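Local coordinates for protein gastrodianin-4 (PDB 1XD6) that probably binds mannose, as a monomeric monocot lectin of the bulb-type family with antifungal activity, at residues D2-G7 with Y83-Q88; N27-V32 with S43-K48; R91-Y96 with W104-N109. All blocks are in the same frame, centred on the assembly; numbering follows the deposited sequence.

Interaction 1: D2-G7 with Y83-Q88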
ATOM      1  N   ASP A   2       1.158  -6.796   9.498  1.00 21.62           N
ATOM      2  CA  ASP A   2       2.173  -6.636   8.453  1.00 21.64           C
ATOM      3  C   ASP A   2       1.584  -6.776   7.044  1.00 21.60           C
ATOM      4  O   ASP A   2       2.281  -6.600   6.047  1.00 22.24           O
ATOM      5  CB  ASP A   2       3.327  -7.641   8.654  1.00 21.59           C
ATOM      6  CG  ASP A   2       2.907  -9.096   8.433  1.00 22.05           C
ATOM      7  OD1 ASP A   2       1.725  -9.446   8.609  1.00 21.48           O
ATOM      8  OD2 ASP A   2       3.719  -9.980   8.085  1.00 23.67           O
ATOM      9  N   ARG A   3       0.303  -7.098   6.964  1.00 21.66           N
ATOM     10  CA  ARG A   3      -0.308  -7.373   5.670  1.00 22.33           C
ATOM     11  C   ARG A   3      -1.758  -6.902   5.545  1.00 22.08           C
ATOM     12  O   ARG A   3      -2.480  -6.771   6.533  1.00 22.16           O
ATOM     13  CB  ARG A   3      -0.178  -8.856   5.294  1.00 21.95           C
ATOM     14  CG  ARG A   3      -0.970  -9.845   6.153  1.00 23.53           C
ATOM     15  CD  ARG A   3      -0.477 -11.300   6.003  1.00 25.23           C
ATOM     16  NE  ARG A   3       0.824 -11.499   6.673  1.00 27.30           N
ATOM     17  CZ  ARG A   3       1.627 -12.559   6.512  1.00 26.88           C
ATOM     18  NH1 ARG A   3       1.289 -13.552   5.696  1.00 25.63           N
ATOM     19  NH2 ARG A   3       2.777 -12.622   7.178  1.00 25.06           N
ATOM     20  N   LEU A   4      -2.155  -6.650   4.303  1.00 22.44           N
ATOM     21  CA  LEU A   4      -3.494  -6.189   3.974  1.00 21.91           C
ATOM     22  C   LEU A   4      -4.047  -7.082   2.878  1.00 21.73           C
ATOM     23  O   LEU A   4      -3.500  -7.125   1.781  1.00 21.30           O
ATOM     24  CB  LEU A   4      -3.442  -4.735   3.494  1.00 21.57           C
ATOM     25  CG  LEU A   4      -4.742  -3.980   3.179  1.00 21.77           C
ATOM     26  CD1 LEU A   4      -5.695  -3.922   4.385  1.00 21.31           C
ATOM     27  CD2 LEU A   4      -4.435  -2.578   2.701  1.00 19.93           C
ATOM     28  N   ASN A   5      -5.121  -7.790   3.191  1.00 22.14           N
ATOM     29  CA  ASN A   5      -5.783  -8.667   2.239  1.00 23.67           C
ATOM     30  C   ASN A   5      -6.678  -7.935   1.243  1.00 23.48           C
ATOM     31  O   ASN A   5      -7.237  -6.870   1.548  1.00 22.63           O
ATOM     32  CB  ASN A   5      -6.602  -9.747   2.970  1.00 24.59           C
ATOM     33  CG  ASN A   5      -5.748 -10.617   3.887  1.00 27.98           C
ATOM     34  OD1 ASN A   5      -4.651 -11.051   3.521  1.00 31.78           O
ATOM     35  ND2 ASN A   5      -6.251 -10.871   5.093  1.00 32.50           N
ATOM     36  N   ALA A   6      -6.801  -8.516   0.051  1.00 24.02           N
ATOM     37  CA  ALA A   6      -7.709  -8.009  -0.986  1.00 24.54           C
ATOM     38  C   ALA A   6      -9.101  -7.838  -0.405  1.00 24.82           C
ATOM     39  O   ALA A   6      -9.576  -8.704   0.332  1.00 24.55           O
ATOM     40  CB  ALA A   6      -7.755  -8.952  -2.174  1.00 24.27           C
ATOM     41  N   GLY A   7      -9.729  -6.712  -0.727  1.00 25.17           N
ATOM     42  CA  GLY A   7     -11.070  -6.393  -0.265  1.00 25.96           C
ATOM     43  C   GLY A   7     -11.080  -5.505   0.957  1.00 26.65           C
ATOM     44  O   GLY A   7     -12.144  -5.050   1.377  1.00 27.43           O
ATOM     45  N   TYR A  83      -5.253 -11.629  -3.584  1.00 33.65           N
ATOM     46  CA  TYR A  83      -4.020 -10.871  -3.400  1.00 30.83           C
ATOM     47  C   TYR A  83      -3.878 -10.367  -1.994  1.00 28.96           C
ATOM     48  O   TYR A  83      -4.849 -10.264  -1.250  1.00 29.23           O
ATOM     49  CB  TYR A  83      -3.979  -9.686  -4.354  1.00 30.14           C
ATOM     50  CG  TYR A  83      -4.295 -10.084  -5.753  1.00 29.35           C
ATOM     51  CD1 TYR A  83      -5.622 -10.195  -6.180  1.00 28.82           C
ATOM     52  CD2 TYR A  83      -3.272 -10.377  -6.658  1.00 27.54           C
ATOM     53  CE1 TYR A  83      -5.917 -10.574  -7.482  1.00 28.97           C
ATOM     54  CE2 TYR A  83      -3.552 -10.761  -7.946  1.00 28.41           C
ATOM     55  CZ  TYR A  83      -4.878 -10.856  -8.355  1.00 28.63           C
ATOM     56  OH  TYR A  83      -5.158 -11.227  -9.636  1.00 29.93           O
ATOM     57  N   TYR A  84      -2.649 -10.049  -1.635  1.00 26.62           N
ATOM     58  CA  TYR A  84      -2.406  -9.388  -0.377  1.00 24.72           C
ATOM     59  C   TYR A  84      -1.178  -8.513  -0.465  1.00 23.38           C
ATOM     60  O   TYR A  84      -0.246  -8.802  -1.223  1.00 22.55           O
ATOM     61  CB  TYR A  84      -2.302 -10.386   0.778  1.00 25.22           C
ATOM     62  CG  TYR A  84      -1.191 -11.407   0.663  1.00 25.20           C
ATOM     63  CD1 TYR A  84      -1.347 -12.558  -0.121  1.00 26.19           C
ATOM     64  CD2 TYR A  84       0.007 -11.240   1.360  1.00 25.96           C
ATOM     65  CE1 TYR A  84      -0.339 -13.508  -0.220  1.00 24.63           C
ATOM     66  CE2 TYR A  84       1.023 -12.191   1.265  1.00 26.39           C
ATOM     67  CZ  TYR A  84       0.842 -13.320   0.483  1.00 26.96           C
ATOM     68  OH  TYR A  84       1.861 -14.257   0.382  1.00 27.50           O
ATOM     69  N   LEU A  85      -1.217  -7.416   0.283  1.00 21.51           N
ATOM     70  CA  LEU A  85      -0.111  -6.493   0.362  1.00 19.95           C
ATOM     71  C   LEU A  85       0.608  -6.854   1.641  1.00 19.65           C
ATOM     72  O   LEU A  85      -0.031  -7.030   2.668  1.00 20.22           O
ATOM     73  CB  LEU A  85      -0.626  -5.053   0.406  1.00 19.29           C
ATOM     74  CG  LEU A  85       0.306  -3.840   0.528  1.00 18.26           C
ATOM     75  CD1 LEU A  85       1.067  -3.538  -0.750  1.00 17.52           C
ATOM     76  CD2 LEU A  85      -0.522  -2.595   0.945  1.00 17.82           C
ATOM     77  N   ILE A  86       1.931  -6.959   1.573  1.00 19.06           N
ATOM     78  CA  ILE A  86       2.735  -7.293   2.741  1.00 18.64           C
ATOM     79  C   ILE A  86       3.936  -6.362   2.854  1.00 18.55           C
ATOM     80  O   ILE A  86       4.640  -6.133   1.880  1.00 18.47           O
ATOM     81  CB  ILE A  86       3.178  -8.810   2.695  1.00 18.98           C
ATOM     82  CG1 ILE A  86       3.788  -9.258   4.025  1.00 18.54           C
ATOM     83  CG2 ILE A  86       4.119  -9.115   1.487  1.00 19.17           C
ATOM     84  CD1 ILE A  86       3.652 -10.749   4.294  1.00 18.53           C
ATOM     85  N   LEU A  87       4.152  -5.813   4.049  1.00 18.33           N
ATOM     86  CA  LEU A  87       5.416  -5.168   4.366  1.00 18.72           C
ATOM     87  C   LEU A  87       6.355  -6.279   4.847  1.00 18.86           C
ATOM     88  O   LEU A  87       6.193  -6.809   5.946  1.00 18.47           O
ATOM     89  CB  LEU A  87       5.232  -4.100   5.448  1.00 18.85           C
ATOM     90  CG  LEU A  87       6.437  -3.376   6.087  1.00 19.94           C
ATOM     91  CD1 LEU A  87       7.508  -2.928   5.084  1.00 19.77           C
ATOM     92  CD2 LEU A  87       5.962  -2.190   6.938  1.00 20.44           C
ATOM     93  N   GLN A  88       7.329  -6.620   4.017  1.00 19.12           N
ATOM     94  CA  GLN A  88       8.231  -7.732   4.319  1.00 20.06           C
ATOM     95  C   GLN A  88       9.345  -7.390   5.300  1.00 20.14           C
ATOM     96  O   GLN A  88       9.743  -6.225   5.433  1.00 19.74           O
ATOM     97  CB  GLN A  88       8.850  -8.259   3.043  1.00 19.34           C
ATOM     98  CG  GLN A  88       7.880  -8.945   2.155  1.00 22.24           C
ATOM     99  CD  GLN A  88       8.584  -9.721   1.077  1.00 24.68           C
ATOM    100  OE1 GLN A  88       9.681  -9.353   0.648  1.00 26.44           O
ATOM    101  NE2 GLN A  88       7.981 -10.805   0.656  1.00 26.34           N
TER
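Arg-3 and Ile-86 run side by side out of the same face, and the tip of the isoleucine carries the guanidinium: Ile-86 CD1 lies over the centre of the planar group, 3.5 Å from Arg-3 CZ. A flat cation suits this place because its face packs on a methyl while its edge keeps its N-H groups for oxygens. Those come from Asp-2, gripped side-on. Arg-3 NE bonds Asp-2 OD1 at 3.0 Å, nearly straight and in the guanidinium plane, while Arg-3 NH2 makes a salt bridge of 2.9 Å to the syn lone pair of Asp-2 OD2. Both first torsions, chi1 67° in each residue, set CG between the backbone N and the carbonyl carbon, which folds the two charged groups together beside Ile-86. Asp-2 OD2 itself comes within 3.9 Å of Ile-86 CD1. Farther along this face Asn-5 OD1 meets Tyr-84 CB at 3.7 Å, with amide and phenol planes 73° apart.

The backbone beneath is an antiparallel pair in one of the three four-stranded sheets of the beta-prism II fold, with the N-terminal strand 3-5 at its outer edge against 84-87. Leu-4 and Leu-85 form its hydrogen-bonded pair, Leu-4 N to Leu-85 O and Leu-85 N to Leu-4 O both 2.7 Å. Leu-87 N to Asp-2 O and Ala-6 N to Tyr-83 O extend the pairing at the two ends.

On the other face Leu-4 CB and Leu-85 CB approach to 4.2 Å. Leucine fits this buried side, where both residues touch Met-56 of strand 52-56 and Leu-85 also meets Phe-23. Tyr-84 turns its hydroxyl to Asn-100, and that of Tyr-83 bonds Gln-79 O.

Interaction 2: N27-V32 with S43-K48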
ATOM      1  N   ASN A  27      -2.813  11.249   6.508  1.00 23.78           N
ATOM      2  CA  ASN A  27      -3.917  12.201   6.427  1.00 25.16           C
ATOM      3  C   ASN A  27      -3.691  13.227   5.325  1.00 24.59           C
ATOM      4  O   ASN A  27      -4.644  13.842   4.835  1.00 24.89           O
ATOM      5  CB  ASN A  27      -4.083  12.922   7.775  1.00 26.01           C
ATOM      6  CG  ASN A  27      -3.037  13.983   7.977  1.00 29.87           C
ATOM      7  OD1 ASN A  27      -1.864  13.672   8.216  1.00 36.34           O
ATOM      8  ND2 ASN A  27      -3.432  15.258   7.825  1.00 34.58           N
ATOM      9  N   ASP A  28      -2.428  13.433   4.954  1.00 23.92           N
ATOM     10  CA  ASP A  28      -2.084  14.311   3.837  1.00 22.91           C
ATOM     11  C   ASP A  28      -2.201  13.624   2.475  1.00 21.64           C
ATOM     12  O   ASP A  28      -1.795  14.179   1.448  1.00 20.35           O
ATOM     13  CB  ASP A  28      -0.686  14.931   4.033  1.00 23.65           C
ATOM     14  CG  ASP A  28       0.445  13.941   3.776  1.00 25.57           C
ATOM     15  OD1 ASP A  28       0.184  12.719   3.744  1.00 25.67           O
ATOM     16  OD2 ASP A  28       1.627  14.306   3.600  1.00 26.79           O
ATOM     17  N   CYS A  29      -2.761  12.415   2.475  1.00 20.73           N
ATOM     18  CA  CYS A  29      -2.983  11.637   1.243  1.00 20.03           C
ATOM     19  C   CYS A  29      -1.733  11.000   0.632  1.00 19.32           C
ATOM     20  O   CYS A  29      -1.819  10.370  -0.418  1.00 18.46           O
ATOM     21  CB  CYS A  29      -3.734  12.440   0.172  1.00 20.36           C
ATOM     22  SG  CYS A  29      -4.618  11.379  -0.993  1.00 20.60           S
ATOM     23  N   ASN A  30      -0.586  11.158   1.286  1.00 18.66           N
ATOM     24  CA  ASN A  30       0.636  10.491   0.842  1.00 18.76           C
ATOM     25  C   ASN A  30       0.693   9.074   1.407  1.00 17.81           C
ATOM     26  O   ASN A  30       0.375   8.852   2.576  1.00 18.33           O
ATOM     27  CB  ASN A  30       1.877  11.275   1.289  1.00 18.88           C
ATOM     28  CG  ASN A  30       3.049  11.160   0.311  1.00 20.00           C
ATOM     29  OD1 ASN A  30       4.143  11.686   0.571  1.00 23.29           O
ATOM     30  ND2 ASN A  30       2.842  10.465  -0.790  1.00 21.08           N
ATOM     31  N   LEU A  31       1.093   8.120   0.581  1.00 17.08           N
ATOM     32  CA  LEU A  31       1.324   6.763   1.046  1.00 16.26           C
ATOM     33  C   LEU A  31       2.826   6.613   1.234  1.00 16.88           C
ATOM     34  O   LEU A  31       3.585   6.716   0.263  1.00 17.63           O
ATOM     35  CB  LEU A  31       0.793   5.731   0.038  1.00 15.99           C
ATOM     36  CG  LEU A  31       0.963   4.252   0.449  1.00 15.30           C
ATOM     37  CD1 LEU A  31       0.236   3.935   1.768  1.00 15.68           C
ATOM     38  CD2 LEU A  31       0.488   3.338  -0.682  1.00 15.96           C
ATOM     39  N   VAL A  32       3.268   6.417   2.476  1.00 16.69           N
ATOM     40  CA  VAL A  32       4.717   6.498   2.763  1.00 17.42           C
ATOM     41  C   VAL A  32       5.283   5.265   3.472  1.00 16.64           C
ATOM     42  O   VAL A  32       4.666   4.727   4.385  1.00 17.12           O
ATOM     43  CB  VAL A  32       5.088   7.800   3.534  1.00 16.86           C
ATOM     44  CG1 VAL A  32       6.615   7.973   3.630  1.00 18.61           C
ATOM     45  CG2 VAL A  32       4.507   9.038   2.804  1.00 18.87           C
ATOM     46  N   SER A  43       4.181   7.417  -2.481  1.00 22.41           N
ATOM     47  CA  SER A  43       3.331   7.511  -3.656  1.00 22.75           C
ATOM     48  C   SER A  43       3.438   8.904  -4.285  1.00 23.64           C
ATOM     49  O   SER A  43       3.227   9.045  -5.478  1.00 24.52           O
ATOM     50  CB  SER A  43       1.884   7.203  -3.303  1.00 22.16           C
ATOM     51  OG  SER A  43       1.392   8.122  -2.343  1.00 21.70           O
ATOM     52  N   GLY A  44       3.776   9.914  -3.486  1.00 23.80           N
ATOM     53  CA  GLY A  44       3.898  11.274  -3.974  1.00 24.76           C
ATOM     54  C   GLY A  44       2.559  11.965  -4.194  1.00 25.32           C
ATOM     55  O   GLY A  44       2.433  12.814  -5.072  1.00 26.06           O
ATOM     56  N   THR A  45       1.555  11.591  -3.398  1.00 25.28           N
ATOM     57  CA  THR A  45       0.224  12.161  -3.504  1.00 24.89           C
ATOM     58  C   THR A  45      -0.100  13.066  -2.305  1.00 25.53           C
ATOM     59  O   THR A  45      -1.272  13.323  -2.017  1.00 24.99           O
ATOM     60  CB  THR A  45      -0.847  11.048  -3.628  1.00 24.89           C
ATOM     61  OG1 THR A  45      -0.652  10.071  -2.601  1.00 22.83           O
ATOM     62  CG2 THR A  45      -0.687  10.261  -4.935  1.00 24.15           C
ATOM     63  N   ASN A  46       0.937  13.527  -1.603  1.00 26.18           N
ATOM     64  CA  ASN A  46       0.757  14.470  -0.490  1.00 27.57           C
ATOM     65  C   ASN A  46       0.110  15.763  -0.998  1.00 27.95           C
ATOM     66  O   ASN A  46       0.494  16.263  -2.057  1.00 28.03           O
ATOM     67  CB  ASN A  46       2.089  14.796   0.184  1.00 27.78           C
ATOM     68  CG  ASN A  46       3.160  15.236  -0.806  1.00 29.63           C
ATOM     69  OD1 ASN A  46       3.563  14.476  -1.690  1.00 30.55           O
ATOM     70  ND2 ASN A  46       3.624  16.480  -0.662  1.00 33.55           N
ATOM     71  N   GLY A  47      -0.883  16.263  -0.269  1.00 28.00           N
ATOM     72  CA  GLY A  47      -1.570  17.491  -0.651  1.00 29.30           C
ATOM     73  C   GLY A  47      -2.531  17.363  -1.832  1.00 29.91           C
ATOM     74  O   GLY A  47      -3.231  18.323  -2.178  1.00 30.72           O
ATOM     75  N   LYS A  48      -2.599  16.186  -2.446  1.00 29.68           N
ATOM     76  CA  LYS A  48      -3.462  16.004  -3.611  1.00 30.22           C
ATOM     77  C   LYS A  48      -4.968  16.030  -3.301  1.00 29.58           C
ATOM     78  O   LYS A  48      -5.763  16.419  -4.159  1.00 30.15           O
ATOM     79  CB  LYS A  48      -3.111  14.711  -4.350  1.00 30.92           C
ATOM     80  CG  LYS A  48      -1.787  14.708  -5.181  1.00 34.50           C
ATOM     81  CD  LYS A  48      -1.097  16.085  -5.370  1.00 38.62           C
ATOM     82  CE  LYS A  48       0.342  15.910  -5.889  1.00 40.50           C
ATOM     83  NZ  LYS A  48       1.341  15.680  -4.799  1.00 41.47           N
TER
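The carboxylate of Asp-28 meets Asn-46 through OD2, 3.5 Å from Asn-46 CB, with the acid and amide planes 42° apart. Asn-30 and Asn-46 extend side by side in the same direction, their amides inclined by 39°, and the end of Asn-30 lies close to the backbone of Gly-44 and Thr-45. The other oxygen of Asp-28 is approached from above the carboxylate plane by Asn-30 N, 3.0 Å from Asp-28 OD1. This Asx turn shapes the chain entering strand 31-35, and Gln-26 bonds OD1 as well.

The segment 43-48 has no regular structure and is held largely through backbone groups and hydroxyls. Gly-47 N donates to Asp-28 O at 2.9 Å, within the type II turn of 45-48, where glycine readily adopts the positive phi. Ser-43 N bonds Leu-31 O, and Leu-31 N returns to Ser-43 OG at 2.9 Å. With chi1 at 61°, Ser-43 OG sits between its own N and carbonyl carbon, which brings it to that N-H. Ser-43 OG donates in turn to Thr-45 OG1, 2.8 Å away, and Thr-45 OG1 points on to Cys-29 O, in a bond modelled so short that its length is doubtful. Cys-29 is tied by its disulfide to Cys-52, while Ile-64 and Trp-72 pack against this part of the protein from the neighbouring sheet.

Serine and threonine hydroxyls can both donate and accept, which is consistent with a run of donors in one direction from Leu-31 N toward Cys-29 O. Lys-48 NZ, bonded to Gly-44 O and Asn-46 O, probably offsets the partial negative charge of these two carbonyls.

Interaction 3: R91-Y96 with W104-N109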
ATOM      1  N   ARG A  91      12.095  -5.161   4.286  1.00 21.56           N
ATOM      2  CA  ARG A  91      11.691  -3.775   3.997  1.00 21.55           C
ATOM      3  C   ARG A  91      11.032  -3.545   2.633  1.00 21.17           C
ATOM      4  O   ARG A  91      10.648  -2.414   2.319  1.00 21.63           O
ATOM      5  CB  ARG A  91      12.849  -2.785   4.202  1.00 21.35           C
ATOM      6  CG  ARG A  91      12.395  -1.375   4.626  1.00 21.47           C
ATOM      7  CD  ARG A  91      13.529  -0.368   4.713  1.00 20.98           C
ATOM      8  NE  ARG A  91      14.113  -0.059   3.403  1.00 21.29           N
ATOM      9  CZ  ARG A  91      15.143   0.766   3.239  1.00 22.83           C
ATOM     10  NH1 ARG A  91      15.697   1.350   4.299  1.00 23.67           N
ATOM     11  NH2 ARG A  91      15.643   0.995   2.028  1.00 24.42           N
ATOM     12  N   ASN A  92      10.930  -4.584   1.811  1.00 20.84           N
ATOM     13  CA  ASN A  92      10.164  -4.476   0.567  1.00 20.93           C
ATOM     14  C   ASN A  92       8.670  -4.511   0.904  1.00 20.36           C
ATOM     15  O   ASN A  92       8.250  -5.182   1.856  1.00 19.89           O
ATOM     16  CB  ASN A  92      10.504  -5.621  -0.388  1.00 21.24           C
ATOM     17  CG  ASN A  92      10.565  -5.190  -1.863  1.00 22.26           C
ATOM     18  OD1 ASN A  92      10.398  -4.019  -2.216  1.00 23.76           O
ATOM     19  ND2 ASN A  92      10.810  -6.157  -2.727  1.00 22.94           N
ATOM     20  N   VAL A  93       7.878  -3.773   0.134  1.00 19.47           N
ATOM     21  CA  VAL A  93       6.437  -3.872   0.227  1.00 19.14           C
ATOM     22  C   VAL A  93       5.984  -4.518  -1.076  1.00 18.67           C
ATOM     23  O   VAL A  93       6.279  -4.020  -2.144  1.00 18.17           O
ATOM     24  CB  VAL A  93       5.775  -2.483   0.405  1.00 19.00           C
ATOM     25  CG1 VAL A  93       4.249  -2.596   0.372  1.00 19.44           C
ATOM     26  CG2 VAL A  93       6.249  -1.821   1.714  1.00 20.02           C
ATOM     27  N   VAL A  94       5.261  -5.622  -0.980  1.00 18.45           N
ATOM     28  CA  VAL A  94       5.025  -6.451  -2.148  1.00 18.45           C
ATOM     29  C   VAL A  94       3.554  -6.818  -2.180  1.00 18.51           C
ATOM     30  O   VAL A  94       2.942  -7.022  -1.130  1.00 18.14           O
ATOM     31  CB  VAL A  94       5.888  -7.772  -2.081  1.00 18.42           C
ATOM     32  CG1 VAL A  94       5.670  -8.652  -3.331  1.00 18.45           C
ATOM     33  CG2 VAL A  94       7.396  -7.470  -1.863  1.00 18.59           C
ATOM     34  N   ILE A  95       2.988  -6.872  -3.385  1.00 19.01           N
ATOM     35  CA  ILE A  95       1.671  -7.470  -3.589  1.00 19.03           C
ATOM     36  C   ILE A  95       1.876  -8.866  -4.172  1.00 20.17           C
ATOM     37  O   ILE A  95       2.521  -9.020  -5.223  1.00 20.01           O
ATOM     38  CB  ILE A  95       0.762  -6.611  -4.550  1.00 19.65           C
ATOM     39  CG1 ILE A  95       0.481  -5.209  -3.978  1.00 18.78           C
ATOM     40  CG2 ILE A  95      -0.576  -7.350  -4.840  1.00 16.88           C
ATOM     41  CD1 ILE A  95      -0.001  -4.190  -5.062  1.00 18.91           C
ATOM     42  N   TYR A  96       1.320  -9.869  -3.489  1.00 20.93           N
ATOM     43  CA  TYR A  96       1.372 -11.261  -3.942  1.00 22.32           C
ATOM     44  C   TYR A  96       0.007 -11.741  -4.442  1.00 23.95           C
ATOM     45  O   TYR A  96      -1.024 -11.281  -3.958  1.00 24.35           O
ATOM     46  CB  TYR A  96       1.827 -12.166  -2.798  1.00 21.74           C
ATOM     47  CG  TYR A  96       3.304 -12.067  -2.462  1.00 21.05           C
ATOM     48  CD1 TYR A  96       4.262 -12.658  -3.279  1.00 22.16           C
ATOM     49  CD2 TYR A  96       3.735 -11.414  -1.310  1.00 20.80           C
ATOM     50  CE1 TYR A  96       5.612 -12.583  -2.975  1.00 23.98           C
ATOM     51  CE2 TYR A  96       5.090 -11.325  -0.991  1.00 22.81           C
ATOM     52  CZ  TYR A  96       6.017 -11.926  -1.821  1.00 24.09           C
ATOM     53  OH  TYR A  96       7.344 -11.848  -1.537  1.00 22.92           O
ATOM     54  N   TRP A 104       3.756  -6.800  -7.828  1.00 23.63           N
ATOM     55  CA  TRP A 104       4.196  -5.426  -7.647  1.00 23.15           C
ATOM     56  C   TRP A 104       5.106  -5.380  -6.415  1.00 23.10           C
ATOM     57  O   TRP A 104       4.858  -6.084  -5.435  1.00 22.72           O
ATOM     58  CB  TRP A 104       2.978  -4.487  -7.467  1.00 23.29           C
ATOM     59  CG  TRP A 104       3.339  -3.008  -7.324  1.00 23.42           C
ATOM     60  CD1 TRP A 104       3.511  -2.093  -8.336  1.00 21.97           C
ATOM     61  CD2 TRP A 104       3.559  -2.294  -6.105  1.00 21.90           C
ATOM     62  NE1 TRP A 104       3.832  -0.864  -7.817  1.00 20.72           N
ATOM     63  CE2 TRP A 104       3.877  -0.959  -6.450  1.00 22.15           C
ATOM     64  CE3 TRP A 104       3.530  -2.649  -4.748  1.00 22.60           C
ATOM     65  CZ2 TRP A 104       4.154   0.022  -5.492  1.00 22.48           C
ATOM     66  CZ3 TRP A 104       3.823  -1.670  -3.784  1.00 22.47           C
ATOM     67  CH2 TRP A 104       4.125  -0.350  -4.169  1.00 23.09           C
ATOM     68  N   ALA A 105       6.160  -4.567  -6.474  1.00 22.55           N
ATOM     69  CA  ALA A 105       7.031  -4.347  -5.319  1.00 22.76           C
ATOM     70  C   ALA A 105       7.421  -2.877  -5.272  1.00 22.73           C
ATOM     71  O   ALA A 105       7.499  -2.240  -6.305  1.00 22.66           O
ATOM     72  CB  ALA A 105       8.270  -5.211  -5.417  1.00 23.09           C
ATOM     73  N   SER A 106       7.652  -2.343  -4.076  1.00 22.63           N
ATOM     74  CA  SER A 106       8.169  -0.978  -3.950  1.00 22.81           C
ATOM     75  C   SER A 106       9.657  -0.889  -4.298  1.00 23.41           C
ATOM     76  O   SER A 106      10.159   0.197  -4.561  1.00 23.10           O
ATOM     77  CB  SER A 106       7.934  -0.446  -2.538  1.00 22.40           C
ATOM     78  OG  SER A 106       8.530  -1.296  -1.570  1.00 20.86           O
ATOM     79  N   GLY A 107      10.357  -2.024  -4.256  1.00 24.14           N
ATOM     80  CA  GLY A 107      11.790  -2.069  -4.507  1.00 25.26           C
ATOM     81  C   GLY A 107      12.619  -1.438  -3.407  1.00 25.98           C
ATOM     82  O   GLY A 107      13.681  -0.873  -3.666  1.00 26.04           O
ATOM     83  N   THR A 108      12.138  -1.525  -2.169  1.00 26.66           N
ATOM     84  CA  THR A 108      12.813  -0.868  -1.060  1.00 27.06           C
ATOM     85  C   THR A 108      13.499  -1.864  -0.130  1.00 28.34           C
ATOM     86  O   THR A 108      13.790  -1.542   1.022  1.00 28.47           O
ATOM     87  CB  THR A 108      11.821  -0.025  -0.273  1.00 27.14           C
ATOM     88  OG1 THR A 108      10.686  -0.834   0.049  1.00 25.41           O
ATOM     89  CG2 THR A 108      11.254   1.092  -1.142  1.00 26.46           C
ATOM     90  N   ASN A 109      13.763  -3.064  -0.637  1.00 29.60           N
ATOM     91  CA  ASN A 109      14.494  -4.075   0.114  1.00 31.59           C
ATOM     92  C   ASN A 109      15.928  -3.659   0.461  1.00 32.78           C
ATOM     93  O   ASN A 109      16.619  -3.036  -0.344  1.00 32.39           O
ATOM     94  CB  ASN A 109      14.491  -5.420  -0.628  1.00 31.87           C
ATOM     95  CG  ASN A 109      15.184  -5.351  -1.981  1.00 33.41           C
ATOM     96  OD1 ASN A 109      14.725  -4.671  -2.903  1.00 32.95           O
ATOM     97  ND2 ASN A 109      16.298  -6.061  -2.104  1.00 35.19           N
TER
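The hairpin of strands 93-96 and 102-105, at the edge of one sheet of the beta-prism II fold, pairs Ile-95 with Trp-104 through Ile-95 N and Trp-104 O. The segment 91-96 carries the end of the family's QxDxNxVxY signature (Asn-92, Val-94, Tyr-96), which in related lectins lines a mannose pocket. Ile-95 CD1 packs obliquely on Trp-104, 3.8 Å from its CB, where two bulky apolar groups pack on the face shared with Val-93. Beyond the strand, polar side chains take over. Ser-106 OG accepts from Val-93 N at 3.1 Å and donates to Thr-108 OG1 at 2.7 Å, which donates to Arg-91 O at 2.8 Å; a hydroxyl suits both posts because it can do both. Asn-92 OD1 receives Thr-108 N at 3.0 Å, from above the amide plane, and a weak bond from Gly-107 N. Gly-107, with positive phi, lets the chain turn there. Arg-91, bent at chi3 (67°), aims NE nearly along the C=O axis of Thr-108, 2.8 Å from its O, while NH1 forms a salt bridge with Asp-35. Val-94 CG1 rests over one face of the Tyr-96 ring, offset toward the rim, 3.5 Å above its plane.

How the interactions relate
Interactions 1 and 3 are neighbours in one sheet, centres 11 Å apart: strand 84-87 pairs with 3-5 on one side and with 93-96 on the other, Ile-86 N lying 2.9 Å from Val-94 O. Interaction 2 lies at the end of another sheet, its centre 19 Å from that of interaction 1 and 18 Å from that of interaction 3, without touching either. Yet 27-32 with 43-48 and 91-96 with 104-109 repeat one plan: Asn-30 and Asn-92, Ser-43 and Ser-106, Thr-45 and Thr-108 hold matching places. Both contain part of the QxDxNxVxY signature, consistent with internal repeats and possible mannose sites, as in related lectins.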